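Local coordinates for glycerol Dehydrogenase (Unidentified, PDB 5XN8), which catalyses the NAD-dependent oxidation of glycerol to dihydroxyacetone, probably also accepting other diols such as 1,2-propanediol and 2,3-butanediol, at residues Val89-Gly94 and Val112-Ile117; His254-Gly259 and Lys327-Glu332. All blocks are in the same frame, centred on the assembly; numbering follows the deposited sequence.

Contact 1. Residues Val89-Gly94 and Val112-Ile117; sequences VGVGGG and VVIPTI
Val89-Gly92 and Val112-Pro115 run side by side as neighbouring parallel strands, their axes 8° apart in direction and 4.8 Å apart at closest approach. With helix 94-107 between them they form a beta-alpha-beta unit of the Rossmann-like nucleotide-binding domain of iron-containing alcohol dehydrogenases. Gly90 bonds to the partner strand through both its N and its O: its N donates to Val112 O at 2.9 Å, and its O accepts from Ile114 N at 2.8 Å. The next bond, Gly92 N to Ile114 O at 3.2 Å, leaves the donor tilted 34° from the carbonyl plane; the last, from Thr116 N to Gly92 O, is weak. The pairing thus slackens toward the C-terminal ends, where Gly93 takes the N-cap position of the helix. Gly94 and Thr116 probably bind NAD(+), as in a close relative.

Val89, Val91, Val112 and Ile114 share one face of the sheet. Val89 and Val112 lie alongside each other, pointing the same way, with Val89 CG2 on Val112 CB. In Ile114, CG1 stands beside the backbone N (chi1 -48°), which carries CD1 back along the sheet to within 3.8 Å of Val89 CG1. Phe32, Val34 and Phe21 add to this apolar layer. On the other face Val113 and Pro115 pack on Leu97 of helix 94-107, while Gly90 and Gly92 bring only backbone. The backbone angles of Gly92 would press a side chain against the preceding carbonyl oxygen, which accounts for glycine there. Thr116 meets the strand end with both branches: CG2 lies 4.0 Å from Val91 CG1, and OG1 rests against Gly92 CA at 3.5 Å.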
loop_
_atom_site.group_PDB
_atom_site.type_symbol
_atom_site.label_atom_id
_atom_site.label_comp_id
_atom_site.label_asym_id
_atom_site.label_seq_id
_atom_site.Cartn_x
_atom_site.Cartn_y
_atom_site.Cartn_z
ATOM N N VAL A 89 -18.827 10.363 49.701
ATOM C CA VAL A 89 -19.156 10.693 48.314
ATOM C C VAL A 89 -18.842 12.166 48.067
ATOM O O VAL A 89 -19.247 13.024 48.840
ATOM C CB VAL A 89 -20.651 10.443 47.987
ATOM C CG1 VAL A 89 -20.967 10.808 46.538
ATOM C CG2 VAL A 89 -21.034 8.996 48.283
ATOM N N GLY A 90 -18.105 12.447 46.997
ATOM C CA GLY A 90 -17.911 13.803 46.491
ATOM C C GLY A 90 -18.670 13.940 45.179
ATOM O O GLY A 90 -18.579 13.060 44.322
ATOM N N VAL A 91 -19.432 15.025 45.037
ATOM C CA VAL A 91 -20.152 15.352 43.798
ATOM C C VAL A 91 -19.718 16.755 43.369
ATOM O O VAL A 91 -19.703 17.662 44.195
ATOM C CB VAL A 91 -21.689 15.331 44.010
ATOM C CG1 VAL A 91 -22.423 15.281 42.680
ATOM C CG2 VAL A 91 -22.101 14.144 44.867
ATOM N N GLY A 92 -19.343 16.929 42.097
ATOM C CA GLY A 92 -19.019 18.265 41.566
ATOM C C GLY A 92 -17.682 18.346 40.851
ATOM O O GLY A 92 -17.276 17.400 40.188
ATOM N N GLY A 93 -17.014 19.488 40.982
ATOM C CA GLY A 93 -15.758 19.771 40.277
ATOM C C GLY A 93 -14.549 19.265 41.037
ATOM O O GLY A 93 -14.687 18.620 42.080
ATOM N N GLY A 94 -13.363 19.582 40.513
ATOM C CA GLY A 94 -12.085 19.072 41.015
ATOM C C GLY A 94 -11.810 19.260 42.498
ATOM O O GLY A 94 -11.392 18.326 43.187
ATOM N N VAL A 112 -16.190 7.579 46.870
ATOM C CA VAL A 112 -16.882 7.630 45.591
ATOM C C VAL A 112 -16.735 9.054 45.073
ATOM O O VAL A 112 -16.998 10.006 45.811
ATOM C CB VAL A 112 -18.385 7.309 45.746
ATOM C CG1 VAL A 112 -19.090 7.346 44.394
ATOM C CG2 VAL A 112 -18.577 5.966 46.432
ATOM N N VAL A 113 -16.316 9.202 43.819
ATOM C CA VAL A 113 -16.228 10.521 43.180
ATOM C C VAL A 113 -17.198 10.561 42.007
ATOM O O VAL A 113 -17.246 9.634 41.203
ATOM C CB VAL A 113 -14.788 10.897 42.745
ATOM C CG1 VAL A 113 -13.933 11.215 43.968
ATOM C CG2 VAL A 113 -14.124 9.819 41.905
ATOM N N ILE A 114 -17.980 11.635 41.930
ATOM C CA ILE A 114 -19.005 11.796 40.904
ATOM C C ILE A 114 -18.785 13.138 40.197
ATOM O O ILE A 114 -19.446 14.119 40.523
ATOM C CB ILE A 114 -20.438 11.711 41.503
ATOM C CG1 ILE A 114 -20.564 10.496 42.431
ATOM C CG2 ILE A 114 -21.488 11.647 40.395
ATOM C CD1 ILE A 114 -21.974 10.223 42.922
ATOM N N PRO A 115 -17.848 13.180 39.224
ATOM C CA PRO A 115 -17.655 14.397 38.444
ATOM C C PRO A 115 -18.888 14.766 37.624
ATOM O O PRO A 115 -19.398 13.940 36.869
ATOM C CB PRO A 115 -16.482 14.044 37.511
ATOM C CG PRO A 115 -15.797 12.894 38.148
ATOM C CD PRO A 115 -16.869 12.138 38.852
ATOM N N THR A 116 -19.365 15.990 37.802
ATOM C CA THR A 116 -20.448 16.551 37.001
ATOM C C THR A 116 -19.933 17.250 35.722
ATOM O O THR A 116 -20.731 17.694 34.892
ATOM C CB THR A 116 -21.256 17.556 37.839
ATOM O OG1 THR A 116 -20.383 18.586 38.323
ATOM C CG2 THR A 116 -21.904 16.851 39.020
ATOM N N ILE A 117 -18.605 17.344 35.577
ATOM C CA ILE A 117 -17.947 17.925 34.401
ATOM C C ILE A 117 -16.767 17.032 34.015
ATOM O O ILE A 117 -16.153 16.427 34.888
ATOM C CB ILE A 117 -17.480 19.372 34.719
ATOM C CG1 ILE A 117 -18.687 20.313 34.873
ATOM C CG2 ILE A 117 -16.562 19.901 33.638
ATOM C CD1 ILE A 117 -18.391 21.627 35.575
#

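Contact 2. Residues His254-Gly259 and Lys327-Glu332; sequences HAIHNG and KATCAE. With ZN (zinc ion), chain E.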
loop_
_atom_site.group_PDB
_atom_site.type_symbol
_atom_site.label_atom_id
_atom_site.label_comp_id
_atom_site.label_asym_id
_atom_site.label_seq_id
_atom_site.Cartn_x
_atom_site.Cartn_y
_atom_site.Cartn_z
ATOM N N HIS A 254 3.094 19.164 31.147
ATOM C CA HIS A 254 2.552 19.522 32.479
ATOM C C HIS A 254 3.522 20.370 33.304
ATOM O O HIS A 254 3.095 21.207 34.097
ATOM C CB HIS A 254 2.139 18.247 33.220
ATOM C CG HIS A 254 0.703 17.880 33.023
ATOM N ND1 HIS A 254 0.249 17.125 31.958
ATOM C CD2 HIS A 254 -0.372 18.119 33.797
ATOM C CE1 HIS A 254 -1.059 16.980 32.057
ATOM N NE2 HIS A 254 -1.465 17.553 33.174
ATOM N N ALA A 255 4.819 20.154 33.134
ATOM C CA ALA A 255 5.829 21.060 33.689
ATOM C C ALA A 255 5.696 22.472 33.120
ATOM O O ALA A 255 5.814 23.445 33.864
ATOM C CB ALA A 255 7.227 20.526 33.445
ATOM N N ILE A 256 5.459 22.586 31.809
ATOM C CA ILE A 256 5.291 23.900 31.159
ATOM C C ILE A 256 3.994 24.558 31.638
ATOM O O ILE A 256 3.989 25.760 31.909
ATOM C CB ILE A 256 5.345 23.832 29.600
ATOM C CG1 ILE A 256 6.760 23.462 29.135
ATOM C CG2 ILE A 256 4.891 25.148 28.959
ATOM C CD1 ILE A 256 6.866 23.158 27.662
ATOM N N HIS A 257 2.914 23.782 31.760
ATOM C CA HIS A 257 1.676 24.259 32.390
ATOM C C HIS A 257 1.948 24.899 33.736
ATOM O O HIS A 257 1.425 25.966 34.025
ATOM C CB HIS A 257 0.653 23.117 32.559
ATOM C CG HIS A 257 -0.385 23.377 33.609
ATOM N ND1 HIS A 257 -0.142 23.219 34.959
ATOM C CD2 HIS A 257 -1.665 23.802 33.508
ATOM C CE1 HIS A 257 -1.227 23.537 35.640
ATOM N NE2 HIS A 257 -2.167 23.891 34.785
ATOM N N ASN A 258 2.754 24.238 34.558
ATOM C CA ASN A 258 3.123 24.769 35.879
ATOM C C ASN A 258 3.990 26.013 35.768
ATOM O O ASN A 258 3.864 26.932 36.582
ATOM C CB ASN A 258 3.839 23.705 36.726
ATOM C CG ASN A 258 2.934 22.556 37.117
ATOM O OD1 ASN A 258 1.714 22.619 36.978
ATOM N ND2 ASN A 258 3.535 21.493 37.618
ATOM N N GLY A 259 4.872 26.034 34.773
ATOM C CA GLY A 259 5.636 27.241 34.423
ATOM C C GLY A 259 4.783 28.449 34.079
ATOM O O GLY A 259 5.132 29.559 34.437
ATOM N N LYS A 327 12.319 28.944 33.224
ATOM C CA LYS A 327 13.048 28.647 34.469
ATOM C C LYS A 327 12.196 27.851 35.440
ATOM O O LYS A 327 12.663 26.865 36.020
ATOM C CB LYS A 327 13.518 29.911 35.186
ATOM C CG LYS A 327 14.607 30.689 34.463
ATOM C CD LYS A 327 14.954 31.999 35.187
ATOM C CE LYS A 327 15.486 31.826 36.612
ATOM N NZ LYS A 327 15.620 33.121 37.352
ATOM N N ALA A 328 10.960 28.299 35.631
ATOM C CA ALA A 328 10.034 27.649 36.554
ATOM C C ALA A 328 9.626 26.252 36.079
ATOM O O ALA A 328 9.326 25.390 36.905
ATOM C CB ALA A 328 8.807 28.522 36.780
ATOM N N THR A 329 9.620 26.042 34.759
ATOM C CA THR A 329 9.411 24.723 34.151
ATOM C C THR A 329 10.505 23.725 34.532
ATOM O O THR A 329 10.209 22.567 34.816
ATOM C CB THR A 329 9.354 24.816 32.603
ATOM O OG1 THR A 329 8.309 25.703 32.207
ATOM C CG2 THR A 329 9.086 23.455 31.962
ATOM N N CYS A 330 11.759 24.175 34.525
ATOM C CA CYS A 330 12.920 23.301 34.789
ATOM C C CYS A 330 13.337 23.228 36.262
ATOM O O CYS A 330 14.406 22.704 36.573
ATOM C CB CYS A 330 14.101 23.750 33.923
ATOM S SG CYS A 330 13.743 23.604 32.162
ATOM N N ALA A 331 12.494 23.736 37.162
ATOM C CA ALA A 331 12.745 23.679 38.597
ATOM C C ALA A 331 12.919 22.242 39.084
ATOM O O ALA A 331 12.338 21.316 38.529
ATOM C CB ALA A 331 11.610 24.356 39.354
ATOM N N GLU A 332 13.714 22.073 40.133
ATOM C CA GLU A 332 13.971 20.754 40.700
ATOM C C GLU A 332 12.662 20.101 41.165
ATOM O O GLU A 332 11.863 20.728 41.865
ATOM C CB GLU A 332 14.960 20.851 41.860
ATOM C CG GLU A 332 15.526 19.506 42.305
ATOM C CD GLU A 332 16.078 19.525 43.718
ATOM O OE1 GLU A 332 15.430 20.108 44.618
ATOM O OE2 GLU A 332 17.155 18.934 43.937
HETATM ZN ZN ZN E . -3.574 17.598 33.734
HETATM O O HOH W 1 -2.563 17.430 35.613
#
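Thr329 packs its side chain against Ala255, Ile256 and Gly259, joining the last turn of helix 318-329 to helix 252-260 in the all-helical part of this iron-containing alcohol dehydrogenase fold, where helix 252-260 carries a ligand of the bound zinc ion, at what is probably the catalytic metal site.

The apolar contacts centre on the methyl of Thr329. OG1 lies beside the backbone N (chi1 -58°), which leaves CG2 anti to that N, 3.7 Å from Ile256 CG1 and 3.8 Å from Ala255 CB, so the methyl bears on two successive residues of the other helix. Ala328 CB adds a looser touch on Gly259 CA at 4.2 Å. Gly259 lets the backbones draw close, its CA 4.5 Å from Thr329 CA; a side chain there would collide with Thr329 OG1.

Among the polar groups, Thr329 OG1 bonds to Val325 O, one turn back in its own helix, and meets Gly259 CA and Ile256 CA by van der Waals contact. His257 ND1 donates to Asn258 OD1 at 2.8 Å; the acceptor sits in the imidazole plane, though the N-H...O angle is bent to 146°.

Metal binding occupies another side of helix 252-260. His254 makes no contact with Lys327-Glu332; its ring reaches the zinc ion, whose other protein ligands are Asp171 and His271, the latter also meeting the His257 ring edge-to-face, while Glu178 OE1 is hydrogen-bonded to His254 ND1, a second-shell contact that helps fix the imidazole's rotation. A water stands 2.1 Å from the zinc ion, and His254 NE2 binds the metal at 2.2 Å.

Overall arrangement
From the N terminus, the chain lays down strands 10-14, 31-36 and 58-63 before contact 1 closes a short loop of 17 residues, mostly helix 94-107, and sets strands 87-92 and 111-115 together inside the six-stranded parallel sheet. The chain then completes that sheet with strand 149-153 and passes into helices. Contact 2 closes a longer, wholly strand-free loop of 67 residues, which includes helix 271-285 and the metal ligand His271, and ties helix 252-260 to helix 318-329. The two contacts follow in series, neither nested nor crossing, with centres 28 Å apart on opposite sides of the chain's centre: contact 1 in the nucleotide-binding sheet, contact 2 among the metal-bearing helices.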